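Local atomic coordinates of uncharacterized HTH-type transcriptional regulator yydK (Bacillus subtilis subsp. subtilis, PDB entry 3BWG), a protein that probably binds DNA through an N-terminal GntR-type helix-turn-helix domain and acts as a transcription factor, with a UTRA domain following it. Residues 70-81 / 227-235. Sequence-based numbering, arbitrary orientation.
Sequences RKHKRKGYISLL and QSQFVVQAN. With EDO (1,2-ethanediol), chain I.
A short two-stranded parallel beta ladder, in which Ile78 pairs with Phe230 and Ser79 with Val231, ties the chain that follows the hairpin of strands 59-62 and 66-69 to the C-terminal strand 230-234. Three backbone hydrogen bonds define it: Ile78 N to Gln229 O, Val231 N to Ile78 O and Leu80 N to Val231 O, each 2.9 Å. The Ile78 and Phe230 side chains run alongside each other on one face, with Ile78 CB 3.7 Å from Phe230 CD1. On the face that carries Val231, its CG1 touches Tyr77 CB at 3.6 Å and stands over the His72 ring, 3.9 Å from the centroid, in a CH-pi contact. His72 ND1 donates to Lys73 O, which lies in the ring plane, a bond that would hold the ring's rotation. The extended Gln233 chain (chi2 -172°) brings OE1 to His72 N, which donates a 2.9 Å hydrogen bond, while its amide stacks on the Arg70 guanidinium with the planes 18° apart. Arg70 NE donates a nearly straight hydrogen bond (169°) to Asn235 OD1 at 3.2 Å, within the guanidinium plane; Arg70 NH1 forms a salt bridge with Asp177 of the second subunit. Gln233 NE2 donates to Gly57 O, between helix 43-55 and strand 59-62. Strand 230-234 also pairs antiparallel with a strand of the second subunit, continuing the sheet across the dimer interface, while Ile78 and Phe230 pack against Leu137 of strand 135-145 and Leu202 of strand 200-210, respectively.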
ATOM      1  N   ARG B  70      13.811  -5.424   6.678  1.00 34.44           N
ATOM      2  CA  ARG B  70      12.589  -4.657   6.636  1.00 36.10           C
ATOM      3  C   ARG B  70      11.427  -5.521   6.146  1.00 38.63           C
ATOM      4  O   ARG B  70      10.285  -5.343   6.597  1.00 40.58           O
ATOM      5  CB  ARG B  70      12.789  -3.424   5.705  1.00 36.08           C
ATOM      6  CG  ARG B  70      11.512  -2.593   5.332  1.00 35.84           C
ATOM      7  CD  ARG B  70      10.739  -2.065   6.523  1.00 33.56           C
ATOM      8  NE  ARG B  70       9.407  -1.510   6.159  1.00 32.51           N
ATOM      9  CZ  ARG B  70       8.235  -2.166   6.225  1.00 29.94           C
ATOM     10  NH1 ARG B  70       8.182  -3.419   6.618  1.00 29.48           N
ATOM     11  NH2 ARG B  70       7.093  -1.547   5.912  1.00 30.36           N
ATOM     12  N   LYS B  71      11.729  -6.451   5.234  1.00 41.04           N
ATOM     13  CA  LYS B  71      10.738  -7.258   4.562  1.00 42.62           C
ATOM     14  C   LYS B  71       9.787  -7.814   5.589  1.00 41.93           C
ATOM     15  O   LYS B  71      10.192  -8.372   6.626  1.00 41.96           O
ATOM     16  CB  LYS B  71      11.389  -8.383   3.754  1.00 43.67           C
ATOM     17  CG  LYS B  71      11.529  -9.708   4.501  1.00 47.20           C
ATOM     18  CD  LYS B  71      12.724 -10.585   4.061  1.00 47.62           C
ATOM     19  CE  LYS B  71      12.410 -11.487   2.876  1.00 49.74           C
ATOM     20  NZ  LYS B  71      11.549 -12.590   3.337  1.00 51.06           N
ATOM     21  N   HIS B  72       8.513  -7.643   5.295  1.00 41.49           N
ATOM     22  CA  HIS B  72       7.432  -8.072   6.166  1.00 41.27           C
ATOM     23  C   HIS B  72       7.551  -9.559   6.576  1.00 40.71           C
ATOM     24  O   HIS B  72       8.141 -10.405   5.841  1.00 40.18           O
ATOM     25  CB  HIS B  72       6.107  -7.797   5.449  1.00 42.06           C
ATOM     26  CG  HIS B  72       5.904  -8.635   4.217  1.00 41.50           C
ATOM     27  ND1 HIS B  72       5.417  -9.925   4.269  1.00 40.46           N
ATOM     28  CD2 HIS B  72       6.106  -8.356   2.904  1.00 40.02           C
ATOM     29  CE1 HIS B  72       5.347 -10.412   3.038  1.00 40.70           C
ATOM     30  NE2 HIS B  72       5.745  -9.471   2.194  1.00 40.12           N
ATOM     31  N   LYS B  73       7.030  -9.880   7.762  1.00 40.25           N
ATOM     32  CA  LYS B  73       6.871 -11.283   8.177  1.00 39.20           C
ATOM     33  C   LYS B  73       5.709 -11.919   7.400  1.00 37.79           C
ATOM     34  O   LYS B  73       5.025 -11.215   6.640  1.00 39.68           O
ATOM     35  CB  LYS B  73       6.625 -11.339   9.666  1.00 40.75           C
ATOM     36  CG  LYS B  73       7.890 -11.008  10.463  1.00 41.72           C
ATOM     37  CD  LYS B  73       7.587 -10.396  11.826  1.00 41.41           C
ATOM     38  CE  LYS B  73       7.080 -11.440  12.788  1.00 41.82           C
ATOM     39  NZ  LYS B  73       7.173 -10.955  14.194  1.00 41.65           N
ATOM     40  N   ARG B  74       5.494 -13.226   7.578  1.00 36.16           N
ATOM     41  CA  ARG B  74       4.418 -14.003   6.909  1.00 33.04           C
ATOM     42  C   ARG B  74       4.725 -14.240   5.433  1.00 33.32           C
ATOM     43  O   ARG B  74       5.425 -13.457   4.810  1.00 33.85           O
ATOM     44  CB  ARG B  74       3.050 -13.338   7.021  1.00 32.98           C
ATOM     45  CG  ARG B  74       2.624 -12.915   8.420  1.00 31.76           C
ATOM     46  CD  ARG B  74       1.216 -12.339   8.411  1.00 30.16           C
ATOM     47  NE  ARG B  74       0.946 -11.745   9.700  1.00 27.84           N
ATOM     48  CZ  ARG B  74      -0.255 -11.439  10.173  1.00 28.56           C
ATOM     49  NH1 ARG B  74      -1.363 -11.647   9.458  1.00 25.59           N
ATOM     50  NH2 ARG B  74      -0.334 -10.890  11.381  1.00 27.54           N
ATOM     51  N   LYS B  75       4.144 -15.302   4.891  1.00 31.82           N
ATOM     52  CA  LYS B  75       4.450 -15.824   3.570  1.00 32.49           C
ATOM     53  C   LYS B  75       3.115 -15.946   2.853  1.00 30.68           C
ATOM     54  O   LYS B  75       2.058 -16.061   3.505  1.00 30.96           O
ATOM     55  CB  LYS B  75       5.123 -17.210   3.707  1.00 33.94           C
ATOM     56  CG  LYS B  75       6.610 -17.218   3.480  1.00 36.31           C
ATOM     57  CD  LYS B  75       7.470 -18.156   4.362  1.00 34.88           C
ATOM     58  CE  LYS B  75       6.892 -19.496   4.730  1.00 35.03           C
ATOM     59  NZ  LYS B  75       8.037 -20.505   4.847  1.00 34.52           N
ATOM     60  N   GLY B  76       3.130 -15.925   1.528  1.00 29.12           N
ATOM     61  CA  GLY B  76       1.932 -16.317   0.767  1.00 28.61           C
ATOM     62  C   GLY B  76       0.936 -15.215   0.564  1.00 29.89           C
ATOM     63  O   GLY B  76      -0.187 -15.472   0.123  1.00 30.79           O
ATOM     64  N   TYR B  77       1.337 -13.995   0.926  1.00 28.64           N
ATOM     65  CA  TYR B  77       0.568 -12.755   0.649  1.00 29.62           C
ATOM     66  C   TYR B  77       0.995 -12.138  -0.706  1.00 29.95           C
ATOM     67  O   TYR B  77       2.184 -12.082  -1.042  1.00 27.99           O
ATOM     68  CB  TYR B  77       0.769 -11.717   1.776  1.00 28.56           C
ATOM     69  CG  TYR B  77       0.062 -12.034   3.085  1.00 29.40           C
ATOM     70  CD1 TYR B  77      -1.221 -11.555   3.330  1.00 29.19           C
ATOM     71  CD2 TYR B  77       0.676 -12.790   4.082  1.00 28.50           C
ATOM     72  CE1 TYR B  77      -1.893 -11.798   4.509  1.00 28.18           C
ATOM     73  CE2 TYR B  77      -0.008 -13.041   5.293  1.00 28.83           C
ATOM     74  CZ  TYR B  77      -1.282 -12.544   5.484  1.00 28.10           C
ATOM     75  OH  TYR B  77      -1.978 -12.766   6.647  1.00 29.69           O
ATOM     76  N   ILE B  78       0.009 -11.708  -1.491  1.00 29.47           N
ATOM     77  CA  ILE B  78       0.281 -11.018  -2.760  1.00 27.64           C
ATOM     78  C   ILE B  78       0.538  -9.547  -2.427  1.00 26.98           C
ATOM     79  O   ILE B  78      -0.202  -8.900  -1.654  1.00 25.84           O
ATOM     80  CB  ILE B  78      -0.900 -11.093  -3.774  1.00 27.55           C
ATOM     81  CG1 ILE B  78      -1.272 -12.554  -4.111  1.00 28.86           C
ATOM     82  CG2 ILE B  78      -0.600 -10.244  -5.056  1.00 27.59           C
ATOM     83  CD1 ILE B  78      -2.784 -12.716  -4.302  1.00 29.80           C
ATOM     84  N   SER B  79       1.620  -9.047  -2.988  1.00 26.00           N
ATOM     85  CA  SER B  79       1.967  -7.662  -2.865  1.00 27.54           C
ATOM     86  C   SER B  79       0.894  -6.786  -3.542  1.00 26.85           C
ATOM     87  O   SER B  79       0.673  -6.832  -4.748  1.00 28.00           O
ATOM     88  CB  SER B  79       3.357  -7.437  -3.453  1.00 27.45           C
ATOM     89  OG  SER B  79       3.580  -6.039  -3.467  1.00 32.17           O
ATOM     90  N   LEU B  80       0.170  -6.036  -2.743  1.00 26.57           N
ATOM     91  CA  LEU B  80      -0.916  -5.241  -3.293  1.00 27.60           C
ATOM     92  C   LEU B  80      -0.385  -4.222  -4.311  1.00 28.29           C
ATOM     93  O   LEU B  80      -0.988  -4.027  -5.373  1.00 28.62           O
ATOM     94  CB  LEU B  80      -1.663  -4.560  -2.152  1.00 28.81           C
ATOM     95  CG  LEU B  80      -2.881  -3.695  -2.474  1.00 30.31           C
ATOM     96  CD1 LEU B  80      -4.074  -4.483  -2.972  1.00 29.03           C
ATOM     97  CD2 LEU B  80      -3.202  -2.925  -1.228  1.00 31.57           C
ATOM     98  N   LEU B  81       0.758  -3.598  -4.006  1.00 29.05           N
ATOM     99  CA  LEU B  81       1.398  -2.640  -4.897  1.00 31.77           C
ATOM    100  C   LEU B  81       2.442  -3.342  -5.779  1.00 34.63           C
ATOM    101  O   LEU B  81       3.328  -4.016  -5.268  1.00 34.28           O
ATOM    102  CB  LEU B  81       2.035  -1.465  -4.086  1.00 32.77           C
ATOM    103  CG  LEU B  81       1.075  -0.698  -3.124  1.00 35.03           C
ATOM    104  CD1 LEU B  81       1.759   0.459  -2.389  1.00 32.83           C
ATOM    105  CD2 LEU B  81      -0.183  -0.161  -3.843  1.00 33.86           C
ATOM    106  N   GLN B 227      -8.619 -17.542  -2.183  1.00 37.03           N
ATOM    107  CA  GLN B 227      -7.337 -17.891  -2.832  1.00 35.64           C
ATOM    108  C   GLN B 227      -6.372 -16.681  -2.861  1.00 35.38           C
ATOM    109  O   GLN B 227      -5.338 -16.707  -3.546  1.00 36.89           O
ATOM    110  CB  GLN B 227      -7.546 -18.419  -4.259  1.00 34.80           C
ATOM    111  CG  GLN B 227      -8.458 -19.639  -4.417  1.00 33.59           C
ATOM    112  CD  GLN B 227      -7.825 -20.900  -3.870  1.00 34.79           C
ATOM    113  OE1 GLN B 227      -6.617 -20.989  -3.783  1.00 34.72           O
ATOM    114  NE2 GLN B 227      -8.649 -21.873  -3.472  1.00 36.16           N
ATOM    115  N   SER B 228      -6.706 -15.639  -2.119  1.00 34.41           N
ATOM    116  CA  SER B 228      -5.897 -14.389  -2.167  1.00 36.37           C
ATOM    117  C   SER B 228      -5.968 -13.609  -0.860  1.00 35.60           C
ATOM    118  O   SER B 228      -6.958 -13.689  -0.119  1.00 36.48           O
ATOM    119  CB  SER B 228      -6.335 -13.540  -3.349  1.00 34.69           C
ATOM    120  OG  SER B 228      -7.658 -13.129  -3.137  1.00 35.50           O
ATOM    121  N   GLN B 229      -4.870 -12.948  -0.531  1.00 35.18           N
ATOM    122  CA  GLN B 229      -4.793 -12.054   0.607  1.00 34.27           C
ATOM    123  C   GLN B 229      -3.566 -11.279   0.305  1.00 34.77           C
ATOM    124  O   GLN B 229      -2.675 -11.826  -0.351  1.00 32.22           O
ATOM    125  CB  GLN B 229      -4.600 -12.773   1.932  1.00 34.77           C
ATOM    126  CG  GLN B 229      -3.613 -13.942   1.915  1.00 35.76           C
ATOM    127  CD  GLN B 229      -4.272 -15.219   1.476  1.00 37.98           C
ATOM    128  OE1 GLN B 229      -5.367 -15.534   1.943  1.00 41.34           O
ATOM    129  NE2 GLN B 229      -3.637 -15.962   0.588  1.00 37.28           N
ATOM    130  N   PHE B 230      -3.510 -10.033   0.806  1.00 33.14           N
ATOM    131  CA  PHE B 230      -2.561  -9.006   0.320  1.00 34.25           C
ATOM    132  C   PHE B 230      -1.731  -8.361   1.409  1.00 32.39           C
ATOM    133  O   PHE B 230      -2.182  -8.223   2.526  1.00 34.69           O
ATOM    134  CB  PHE B 230      -3.288  -7.911  -0.494  1.00 33.63           C
ATOM    135  CG  PHE B 230      -4.104  -8.479  -1.619  1.00 34.49           C
ATOM    136  CD1 PHE B 230      -3.542  -8.651  -2.888  1.00 34.80           C
ATOM    137  CD2 PHE B 230      -5.418  -8.864  -1.405  1.00 35.48           C
ATOM    138  CE1 PHE B 230      -4.250  -9.253  -3.916  1.00 34.62           C
ATOM    139  CE2 PHE B 230      -6.162  -9.449  -2.449  1.00 37.79           C
ATOM    140  CZ  PHE B 230      -5.535  -9.650  -3.716  1.00 37.19           C
ATOM    141  N   VAL B 231      -0.503  -8.017   1.072  1.00 32.30           N
ATOM    142  CA  VAL B 231       0.320  -7.250   1.947  1.00 31.45           C
ATOM    143  C   VAL B 231       0.725  -5.914   1.291  1.00 34.14           C
ATOM    144  O   VAL B 231       0.836  -5.777   0.053  1.00 33.41           O
ATOM    145  CB  VAL B 231       1.556  -8.063   2.481  1.00 30.90           C
ATOM    146  CG1 VAL B 231       2.497  -8.601   1.323  1.00 32.85           C
ATOM    147  CG2 VAL B 231       2.332  -7.231   3.471  1.00 29.13           C
ATOM    148  N   VAL B 232       0.915  -4.918   2.157  1.00 35.51           N
ATOM    149  CA  VAL B 232       1.477  -3.656   1.780  1.00 36.42           C
ATOM    150  C   VAL B 232       2.361  -3.144   2.904  1.00 36.41           C
ATOM    151  O   VAL B 232       2.022  -3.255   4.113  1.00 33.68           O
ATOM    152  CB  VAL B 232       0.395  -2.655   1.286  1.00 36.98           C
ATOM    153  CG1 VAL B 232      -0.774  -2.700   2.133  1.00 37.22           C
ATOM    154  CG2 VAL B 232       0.980  -1.224   1.070  1.00 37.55           C
ATOM    155  N   GLN B 233       3.531  -2.663   2.478  1.00 37.01           N
ATOM    156  CA  GLN B 233       4.533  -2.115   3.363  1.00 39.96           C
ATOM    157  C   GLN B 233       4.419  -0.613   3.211  1.00 41.48           C
ATOM    158  O   GLN B 233       4.417  -0.100   2.087  1.00 42.10           O
ATOM    159  CB  GLN B 233       5.939  -2.587   2.998  1.00 40.17           C
ATOM    160  CG  GLN B 233       6.172  -4.078   3.138  1.00 40.52           C
ATOM    161  CD  GLN B 233       7.652  -4.531   2.944  1.00 41.66           C
ATOM    162  OE1 GLN B 233       7.963  -5.696   3.178  1.00 42.54           O
ATOM    163  NE2 GLN B 233       8.550  -3.612   2.543  1.00 41.42           N
ATOM    164  N   ALA B 234       4.292   0.082   4.333  1.00 41.88           N
ATOM    165  CA  ALA B 234       4.208   1.535   4.333  1.00 43.75           C
ATOM    166  C   ALA B 234       5.385   2.103   5.098  1.00 45.49           C
ATOM    167  O   ALA B 234       5.727   1.622   6.182  1.00 44.39           O
ATOM    168  CB  ALA B 234       2.878   1.995   4.965  1.00 43.18           C
ATOM    169  N   ASN B 235       6.017   3.128   4.539  1.00 49.45           N
ATOM    170  CA  ASN B 235       7.156   3.756   5.208  1.00 54.06           C
ATOM    171  C   ASN B 235       6.886   5.228   5.517  1.00 56.39           C
ATOM    172  O   ASN B 235       5.977   5.526   6.324  1.00 58.27           O
ATOM    173  CB  ASN B 235       8.475   3.504   4.430  1.00 55.20           C
ATOM    174  CG  ASN B 235       8.800   1.974   4.316  1.00 56.49           C
ATOM    175  OD1 ASN B 235       9.712   1.461   4.983  1.00 56.41           O
ATOM    176  ND2 ASN B 235       8.028   1.255   3.484  1.00 56.49           N
TER
HETATM  177  C1  EDO I 238     -10.149 -11.572  -1.416  1.00 35.56           C
HETATM  178  O1  EDO I 238      -8.771 -11.411  -1.570  1.00 33.21           O
HETATM  179  C2  EDO I 238     -10.725 -11.252  -2.767  1.00 34.17           C
HETATM  180  O2  EDO I 238     -12.107 -11.354  -2.582  1.00 30.00           O
HETATM  181  O   HOH W   1      -2.156 -14.972  -1.208  1.00 42.69           O